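Local coordinates for protein (R)-specific enoyl-CoA hydratase (Pseudomonas aeruginosa, PDB 5CPG) that probably catalyses the reversible, (R)-specific hydration of trans-2-enoyl-CoA to (R)-3-hydroxyacyl-CoA, as a MaoC-family hydratase with a hotdog fold, at residues Val120-Gln123 with Gln127-Asp130. Numbering follows the deposited sequence.
Sequences VFNQ and QVVD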
ATOM      1  N   VAL A 120       1.275  -1.194 -13.544  1.00  8.31           N
ATOM      2  CA  VAL A 120      -0.192  -1.147 -13.425  1.00  4.81           C
ATOM      3  C   VAL A 120      -0.722  -0.283 -14.555  1.00  7.52           C
ATOM      4  O   VAL A 120      -0.235   0.824 -14.794  1.00  9.05           O
ATOM      5  CB  VAL A 120      -0.691  -0.547 -12.081  1.00  9.59           C
ATOM      6  CG1 VAL A 120      -2.234  -0.679 -12.000  1.00  4.66           C
ATOM      7  CG2 VAL A 120      -0.042  -1.253 -10.912  1.00 11.41           C
ATOM      8  N   PHE A 121      -1.743  -0.809 -15.232  1.00 10.30           N
ATOM      9  CA  PHE A 121      -2.383  -0.117 -16.350  1.00  9.56           C
ATOM     10  C   PHE A 121      -3.854   0.051 -16.101  1.00  8.81           C
ATOM     11  O   PHE A 121      -4.463  -0.793 -15.460  1.00 10.52           O
ATOM     12  CB  PHE A 121      -2.207  -0.904 -17.654  1.00  9.17           C
ATOM     13  CG  PHE A 121      -0.777  -1.120 -18.034  1.00 14.86           C
ATOM     14  CD1 PHE A 121      -0.124  -2.236 -17.578  1.00  9.99           C
ATOM     15  CD2 PHE A 121      -0.090  -0.183 -18.793  1.00 11.33           C
ATOM     16  CE1 PHE A 121       1.228  -2.473 -17.886  1.00 19.28           C
ATOM     17  CE2 PHE A 121       1.292  -0.408 -19.126  1.00 13.74           C
ATOM     18  CZ  PHE A 121       1.926  -1.549 -18.667  1.00 11.74           C
ATOM     19  N   ASN A 122      -4.417   1.104 -16.661  1.00 10.81           N
ATOM     20  CA  ASN A 122      -5.852   1.311 -16.549  1.00 14.42           C
ATOM     21  C   ASN A 122      -6.556   0.771 -17.789  1.00 24.10           C
ATOM     22  O   ASN A 122      -5.926   0.204 -18.688  1.00 12.65           O
ATOM     23  CB  ASN A 122      -6.193   2.786 -16.315  1.00 11.02           C
ATOM     24  CG  ASN A 122      -5.808   3.704 -17.486  1.00 14.36           C
ATOM     25  OD1 ASN A 122      -5.615   3.256 -18.609  1.00 16.64           O
ATOM     26  ND2 ASN A 122      -5.701   4.995 -17.211  1.00 10.04           N
ATOM     27  N   GLN A 123      -7.864   0.970 -17.828  1.00 12.04           N
ATOM     28  CA  GLN A 123      -8.715   0.344 -18.854  1.00 19.02           C
ATOM     29  C   GLN A 123      -8.412   0.834 -20.275  1.00 22.64           C
ATOM     30  O   GLN A 123      -8.789   0.182 -21.255  1.00 22.15           O
ATOM     31  CB  GLN A 123     -10.198   0.573 -18.510  1.00 19.36           C
ATOM     32  CG  GLN A 123     -10.710   2.023 -18.594  1.00 11.38           C
ATOM     33  CD  GLN A 123     -10.419   2.794 -17.353  1.00 19.77           C
ATOM     34  OE1 GLN A 123      -9.727   2.295 -16.455  1.00 17.74           O
ATOM     35  NE2 GLN A 123     -11.001   3.993 -17.245  1.00 18.35           N
ATOM     36  N   GLN A 127      -0.288   3.495 -18.606  1.00 14.77           N
ATOM     37  CA  GLN A 127       0.350   3.025 -17.359  1.00 10.62           C
ATOM     38  C   GLN A 127       0.108   4.014 -16.199  1.00 13.53           C
ATOM     39  O   GLN A 127       0.346   5.209 -16.314  1.00 12.77           O
ATOM     40  CB  GLN A 127       1.853   2.794 -17.604  1.00 12.46           C
ATOM     41  CG  GLN A 127       2.576   2.163 -16.414  1.00 16.78           C
ATOM     42  CD  GLN A 127       3.949   1.638 -16.800  1.00 18.68           C
ATOM     43  OE1 GLN A 127       4.411   1.878 -17.898  1.00 24.01           O
ATOM     44  NE2 GLN A 127       4.589   0.903 -15.903  1.00 16.99           N
ATOM     45  N   VAL A 128      -0.380   3.517 -15.064  1.00 10.82           N
ATOM     46  CA  VAL A 128      -0.624   4.391 -13.922  1.00  9.23           C
ATOM     47  C   VAL A 128       0.463   4.268 -12.849  1.00 11.77           C
ATOM     48  O   VAL A 128       0.703   5.198 -12.107  1.00  8.93           O
ATOM     49  CB  VAL A 128      -2.002   4.135 -13.320  1.00 12.20           C
ATOM     50  CG1 VAL A 128      -3.073   4.423 -14.362  1.00 13.01           C
ATOM     51  CG2 VAL A 128      -2.136   2.732 -12.822  1.00 12.65           C
ATOM     52  N   VAL A 129       1.147   3.144 -12.834  1.00 10.27           N
ATOM     53  CA  VAL A 129       2.252   2.913 -11.889  1.00 10.02           C
ATOM     54  C   VAL A 129       3.335   2.105 -12.566  1.00  6.94           C
ATOM     55  O   VAL A 129       3.064   1.159 -13.298  1.00 10.57           O
ATOM     56  CB  VAL A 129       1.764   2.158 -10.583  1.00  9.70           C
ATOM     57  CG1 VAL A 129       2.939   1.673  -9.738  1.00 13.08           C
ATOM     58  CG2 VAL A 129       0.912   3.041  -9.784  1.00 12.18           C
ATOM     59  N   ASP A 130       4.585   2.479 -12.297  1.00  6.72           N
ATOM     60  CA  ASP A 130       5.711   1.679 -12.712  1.00 11.71           C
ATOM     61  C   ASP A 130       6.517   1.347 -11.472  1.00  7.15           C
ATOM     62  O   ASP A 130       6.512   2.098 -10.495  1.00 11.02           O
ATOM     63  CB  ASP A 130       6.577   2.444 -13.725  1.00 12.77           C
ATOM     64  CG  ASP A 130       7.565   1.558 -14.419  1.00 16.41           C
ATOM     65  OD1 ASP A 130       7.274   0.354 -14.592  1.00 16.70           O
ATOM     66  OD2 ASP A 130       8.663   2.059 -14.753  1.00 18.97           O
TER
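The Phe121 ring meets Gln127 obliquely: CD2 of Phe121 lies 3.5 Å from Gln127 CA, and CE2 of Phe121 is 3.6 Å from Gln127 CB. The amide plane of Gln127 is turned 35° from the ring. With CG anti to the backbone N (chi1 -174°) and the chain extended beyond it, Gln127 runs past the ring and brings NE2 within 3.0 Å of Val129 O, an acceptor lying near its amide plane. That oxygen also receives Val120 N at 3.0 Å; the two donors come from opposite faces of the carbonyl plane. NE2 makes a further, weak bond to Asp130 OD1, while Asp130 OD2 forms a salt bridge with Arg88.

Register shifts by one residue where Val128 and Val129 both oppose Val120, the definition of a classic bulge. Val120 O accordingly takes Val128 N at 2.7 Å and, weakly, Val129 N at 3.3 Å. Val120 CG1 packs 3.5 Å from Val128 CG2. On the face opposite Phe121 and Gln127, Val120 lies side by side with Val129; Val120 and Val129 each touch Ser63 and Ile67 of helix 62-73, the hotdog helix. The chemistry thus divides this hairpin end: bifurcated backbone bonding accommodates the extra residue, Val120 and Val129 join the sheet to the helix, and the glutamine amide ties its side chain to its own strand.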